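Local structure of TRAP solute Binding Protein (5I7I) at residues G71-G83 with V88-P100. The protein binds aromatic acids such as 3-hydroxybenzoate and probably hands them to the membrane components of a TRAP transporter for uptake. Sequence-based numbering, arbitrary orientation.
With 3HB (3-hydroxybenzoic acid), chain C.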
# COMPACT_ATOMS: atom_id res chain seq x y z
N GLY A 71 0.47 -20.41 -3.26
CA GLY A 71 1.25 -19.64 -2.31
C GLY A 71 0.42 -18.67 -1.50
O GLY A 71 -0.80 -18.52 -1.64
N LYS A 72 1.13 -17.98 -0.63
CA LYS A 72 0.58 -16.97 0.25
C LYS A 72 1.10 -15.59 -0.14
O LYS A 72 2.10 -15.48 -0.85
CB LYS A 72 0.99 -17.28 1.70
CG LYS A 72 0.49 -18.62 2.16
CD LYS A 72 0.92 -18.94 3.57
CE LYS A 72 0.34 -20.27 3.99
NZ LYS A 72 1.20 -20.96 4.97
N PRO A 73 0.45 -14.52 0.29
CA PRO A 73 0.76 -13.20 -0.23
C PRO A 73 2.23 -12.80 -0.10
O PRO A 73 2.76 -12.15 -1.01
CB PRO A 73 -0.16 -12.28 0.56
CG PRO A 73 -1.39 -13.12 0.76
CD PRO A 73 -0.81 -14.50 1.06
N PRO A 74 2.93 -13.13 0.99
CA PRO A 74 4.34 -12.71 1.07
C PRO A 74 5.20 -13.34 0.01
O PRO A 74 6.27 -12.81 -0.29
CB PRO A 74 4.77 -13.14 2.48
CG PRO A 74 3.51 -13.27 3.23
CD PRO A 74 2.50 -13.79 2.23
N GLN A 75 4.76 -14.44 -0.59
CA GLN A 75 5.56 -15.12 -1.59
C GLN A 75 5.51 -14.47 -2.96
O GLN A 75 6.32 -14.83 -3.82
CB GLN A 75 5.15 -16.58 -1.71
CG GLN A 75 5.29 -17.34 -0.43
CD GLN A 75 4.89 -18.76 -0.60
OE1 GLN A 75 3.72 -19.10 -0.41
NE2 GLN A 75 5.84 -19.60 -0.97
N LEU A 76 4.59 -13.53 -3.19
CA LEU A 76 4.48 -12.91 -4.51
C LEU A 76 5.80 -12.32 -4.97
O LEU A 76 6.19 -12.48 -6.13
CB LEU A 76 3.36 -11.87 -4.53
CG LEU A 76 1.94 -12.43 -4.47
CD1 LEU A 76 0.95 -11.33 -4.08
CD2 LEU A 76 1.58 -13.08 -5.79
N VAL A 77 6.53 -11.64 -4.08
CA VAL A 77 7.81 -11.06 -4.50
C VAL A 77 8.81 -12.14 -4.88
O VAL A 77 9.62 -11.95 -5.80
CB VAL A 77 8.40 -10.09 -3.45
CG1 VAL A 77 7.59 -8.82 -3.37
CG2 VAL A 77 8.49 -10.74 -2.08
N ASP A 78 8.79 -13.28 -4.19
CA ASP A 78 9.71 -14.36 -4.56
C ASP A 78 9.33 -14.95 -5.91
O ASP A 78 10.20 -15.19 -6.75
CB ASP A 78 9.68 -15.47 -3.50
CG ASP A 78 10.13 -14.99 -2.14
OD1 ASP A 78 10.94 -14.03 -2.08
OD2 ASP A 78 9.68 -15.58 -1.14
N GLN A 79 8.03 -15.16 -6.12
CA GLN A 79 7.55 -15.73 -7.38
C GLN A 79 7.97 -14.87 -8.57
O GLN A 79 8.44 -15.39 -9.59
CB GLN A 79 6.04 -15.89 -7.34
CG GLN A 79 5.57 -16.94 -6.35
CD GLN A 79 4.07 -17.02 -6.26
OE1 GLN A 79 3.37 -16.10 -6.66
NE2 GLN A 79 3.57 -18.12 -5.72
N VAL A 80 7.80 -13.56 -8.45
CA VAL A 80 8.15 -12.69 -9.58
C VAL A 80 9.67 -12.57 -9.72
O VAL A 80 10.19 -12.51 -10.84
CB VAL A 80 7.44 -11.32 -9.50
CG1 VAL A 80 8.11 -10.37 -8.50
CG2 VAL A 80 7.41 -10.70 -10.87
N ARG A 81 10.40 -12.55 -8.60
CA ARG A 81 11.86 -12.46 -8.67
C ARG A 81 12.42 -13.66 -9.42
O ARG A 81 13.29 -13.52 -10.28
CB ARG A 81 12.45 -12.43 -7.26
CG ARG A 81 13.99 -12.37 -7.19
CD ARG A 81 14.50 -12.72 -5.77
NE ARG A 81 14.06 -14.05 -5.38
CZ ARG A 81 14.00 -14.51 -4.13
NH1 ARG A 81 14.36 -13.74 -3.11
NH2 ARG A 81 13.57 -15.74 -3.89
N ASP A 82 11.90 -14.84 -9.11
CA ASP A 82 12.43 -16.11 -9.59
C ASP A 82 11.80 -16.57 -10.89
O ASP A 82 12.24 -17.59 -11.44
CB ASP A 82 12.23 -17.19 -8.53
CG ASP A 82 13.02 -16.92 -7.26
OD1 ASP A 82 14.02 -16.18 -7.33
OD2 ASP A 82 12.62 -17.43 -6.20
N GLY A 83 10.81 -15.86 -11.40
CA GLY A 83 10.22 -16.22 -12.67
C GLY A 83 9.13 -17.26 -12.60
O GLY A 83 8.72 -17.78 -13.65
N VAL A 88 3.59 -9.20 -10.67
CA VAL A 88 2.80 -9.22 -9.44
C VAL A 88 2.43 -7.80 -9.04
O VAL A 88 3.11 -6.83 -9.37
CB VAL A 88 3.46 -9.94 -8.26
CG1 VAL A 88 3.77 -11.38 -8.66
CG2 VAL A 88 4.69 -9.20 -7.81
N TRP A 89 1.33 -7.72 -8.29
CA TRP A 89 0.98 -6.54 -7.50
C TRP A 89 0.91 -7.00 -6.05
O TRP A 89 0.24 -7.98 -5.74
CB TRP A 89 -0.35 -5.95 -7.95
CG TRP A 89 -0.74 -4.69 -7.20
CD1 TRP A 89 -0.49 -3.41 -7.58
CD2 TRP A 89 -1.49 -4.60 -5.98
NE1 TRP A 89 -1.00 -2.53 -6.67
CE2 TRP A 89 -1.63 -3.23 -5.68
CE3 TRP A 89 -2.04 -5.54 -5.12
CZ2 TRP A 89 -2.31 -2.78 -4.56
CZ3 TRP A 89 -2.70 -5.09 -3.99
CH2 TRP A 89 -2.83 -3.73 -3.72
N THR A 90 1.63 -6.31 -5.17
CA THR A 90 1.62 -6.74 -3.78
C THR A 90 1.92 -5.56 -2.86
O THR A 90 2.11 -4.43 -3.30
CB THR A 90 2.61 -7.89 -3.60
OG1 THR A 90 2.41 -8.43 -2.30
CG2 THR A 90 4.05 -7.42 -3.77
N VAL A 91 1.93 -5.84 -1.56
CA VAL A 91 2.30 -4.88 -0.52
C VAL A 91 3.73 -5.17 -0.11
O VAL A 91 4.04 -6.29 0.31
CB VAL A 91 1.35 -4.98 0.69
CG1 VAL A 91 1.79 -4.07 1.83
CG2 VAL A 91 -0.10 -4.60 0.31
N ALA A 92 4.62 -4.17 -0.22
CA ALA A 92 6.04 -4.39 0.04
C ALA A 92 6.27 -4.96 1.43
O ALA A 92 7.02 -5.92 1.61
CB ALA A 92 6.80 -3.07 -0.09
N GLY A 93 5.62 -4.38 2.43
CA GLY A 93 5.81 -4.76 3.80
C GLY A 93 5.19 -6.08 4.22
O GLY A 93 5.34 -6.48 5.38
N TYR A 94 4.48 -6.78 3.32
CA TYR A 94 4.08 -8.14 3.65
C TYR A 94 5.28 -9.05 3.83
O TYR A 94 5.13 -10.12 4.42
CB TYR A 94 3.15 -8.72 2.59
CG TYR A 94 1.70 -8.24 2.60
CD1 TYR A 94 1.25 -7.29 3.50
CD2 TYR A 94 0.80 -8.77 1.70
CE1 TYR A 94 -0.06 -6.88 3.49
CE2 TYR A 94 -0.51 -8.39 1.69
CZ TYR A 94 -0.94 -7.45 2.57
OH TYR A 94 -2.28 -7.08 2.52
N THR A 95 6.46 -8.64 3.37
CA THR A 95 7.72 -9.33 3.61
C THR A 95 8.61 -8.40 4.42
O THR A 95 9.26 -7.51 3.85
CB THR A 95 8.41 -9.68 2.30
OG1 THR A 95 8.40 -8.57 1.40
CG2 THR A 95 7.71 -10.85 1.65
N PRO A 96 8.61 -8.51 5.75
CA PRO A 96 9.38 -7.56 6.57
C PRO A 96 10.86 -7.57 6.24
O PRO A 96 11.44 -8.62 5.96
CB PRO A 96 9.15 -8.05 8.00
CG PRO A 96 8.67 -9.43 7.88
CD PRO A 96 7.90 -9.48 6.60
N GLY A 97 11.45 -6.38 6.24
CA GLY A 97 12.88 -6.20 6.09
C GLY A 97 13.40 -6.29 4.67
O GLY A 97 14.56 -5.93 4.43
N ARG A 98 12.58 -6.74 3.72
CA ARG A 98 13.07 -7.01 2.38
C ARG A 98 13.28 -5.73 1.57
O ARG A 98 14.15 -5.71 0.69
CB ARG A 98 12.06 -7.90 1.67
CG ARG A 98 12.48 -8.38 0.30
CD ARG A 98 13.01 -9.80 0.32
NE ARG A 98 12.92 -10.39 -1.02
CZ ARG A 98 12.20 -11.46 -1.35
NH1 ARG A 98 11.50 -12.13 -0.44
NH2 ARG A 98 12.21 -11.89 -2.61
N PHE A 99 12.52 -4.67 1.85
CA PHE A 99 12.58 -3.42 1.10
C PHE A 99 12.74 -2.29 2.10
O PHE A 99 11.81 -1.51 2.35
CB PHE A 99 11.34 -3.26 0.21
CG PHE A 99 11.07 -4.46 -0.65
CD1 PHE A 99 11.83 -4.72 -1.78
CD2 PHE A 99 10.06 -5.34 -0.30
CE1 PHE A 99 11.58 -5.84 -2.56
CE2 PHE A 99 9.81 -6.46 -1.07
CZ PHE A 99 10.56 -6.71 -2.21
N PRO A 100 13.92 -2.18 2.71
CA PRO A 100 14.05 -1.31 3.89
C PRO A 100 13.89 0.16 3.58
O PRO A 100 13.37 0.92 4.40
CB PRO A 100 15.45 -1.63 4.41
CG PRO A 100 16.18 -2.19 3.22
CD PRO A 100 15.13 -2.97 2.46
C1' 3HB C . -3.53 -3.69 3.34
O1' 3HB C . -3.77 -2.90 4.29
O2' 3HB C . -2.92 -4.77 3.55
C1 3HB C . -4.03 -3.38 1.93
C2 3HB C . -4.56 -2.13 1.66
C3 3HB C . -5.02 -1.83 0.40
C4 3HB C . -4.99 -2.78 -0.59
C5 3HB C . -4.45 -4.04 -0.32
C6 3HB C . -3.97 -4.35 0.94
O3 3HB C . -5.54 -0.59 0.15
O HOH W 1 4.53 -10.16 -1.70
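V77 divides its two methyls among side chains of 88-100: CG1 lies 3.8 Å from F99 CZ and equally near T90 CG2, while CG2 meets T95 CG2 tip to tip and sits over one face of the R98 guanidinium. One turn on, V80 CG1 packs 3.7 Å from V88 CG2, and the other V88 methyl lies beside the backbone O and CD2 of L76. L76 CD1 slides past T90. T90 OG1, anti to its own backbone N (chi1 -170°), lies 2.8 Å from a water that donates to P73 O, so a polar bridge is set into the apolar layer. P73 CB rests 3.8 Å from Y94 CD2, and the hydroxyl of that tyrosine donates from OH to 3HB O2' at 2.6 Å. V91 CB lies over the centre of the Y94 ring, and V190 also bonds its hydroxyl. In one of two R98 conformers, NH1 and NH2 both grip D78 OD1, carboxylate and guanidinium planes 13° apart; the N–O distances are very short, so the detail is doubtful. R81, held side-on by D82 (NE to OD1 2.9 Å), comes close to R98, and its NH1 lies 3.6 Å from D78 OD1, a pairing of charges only, the oxygen well out of the guanidinium plane. With an alanine in place of D78, R98 would probably lose its carboxylate mate and the two arginines would be left close together without that shared negative charge. The axes of helix 76-82 and strand 88-91 come within 8.6 Å, at 146° between their N-to-C directions, in a beta-alpha-beta crossover from strand 59-64 that passes over strand 25-31; Y136 of strand 136-143 and L239 of strand 237-243 extend the packing around V77 and F99.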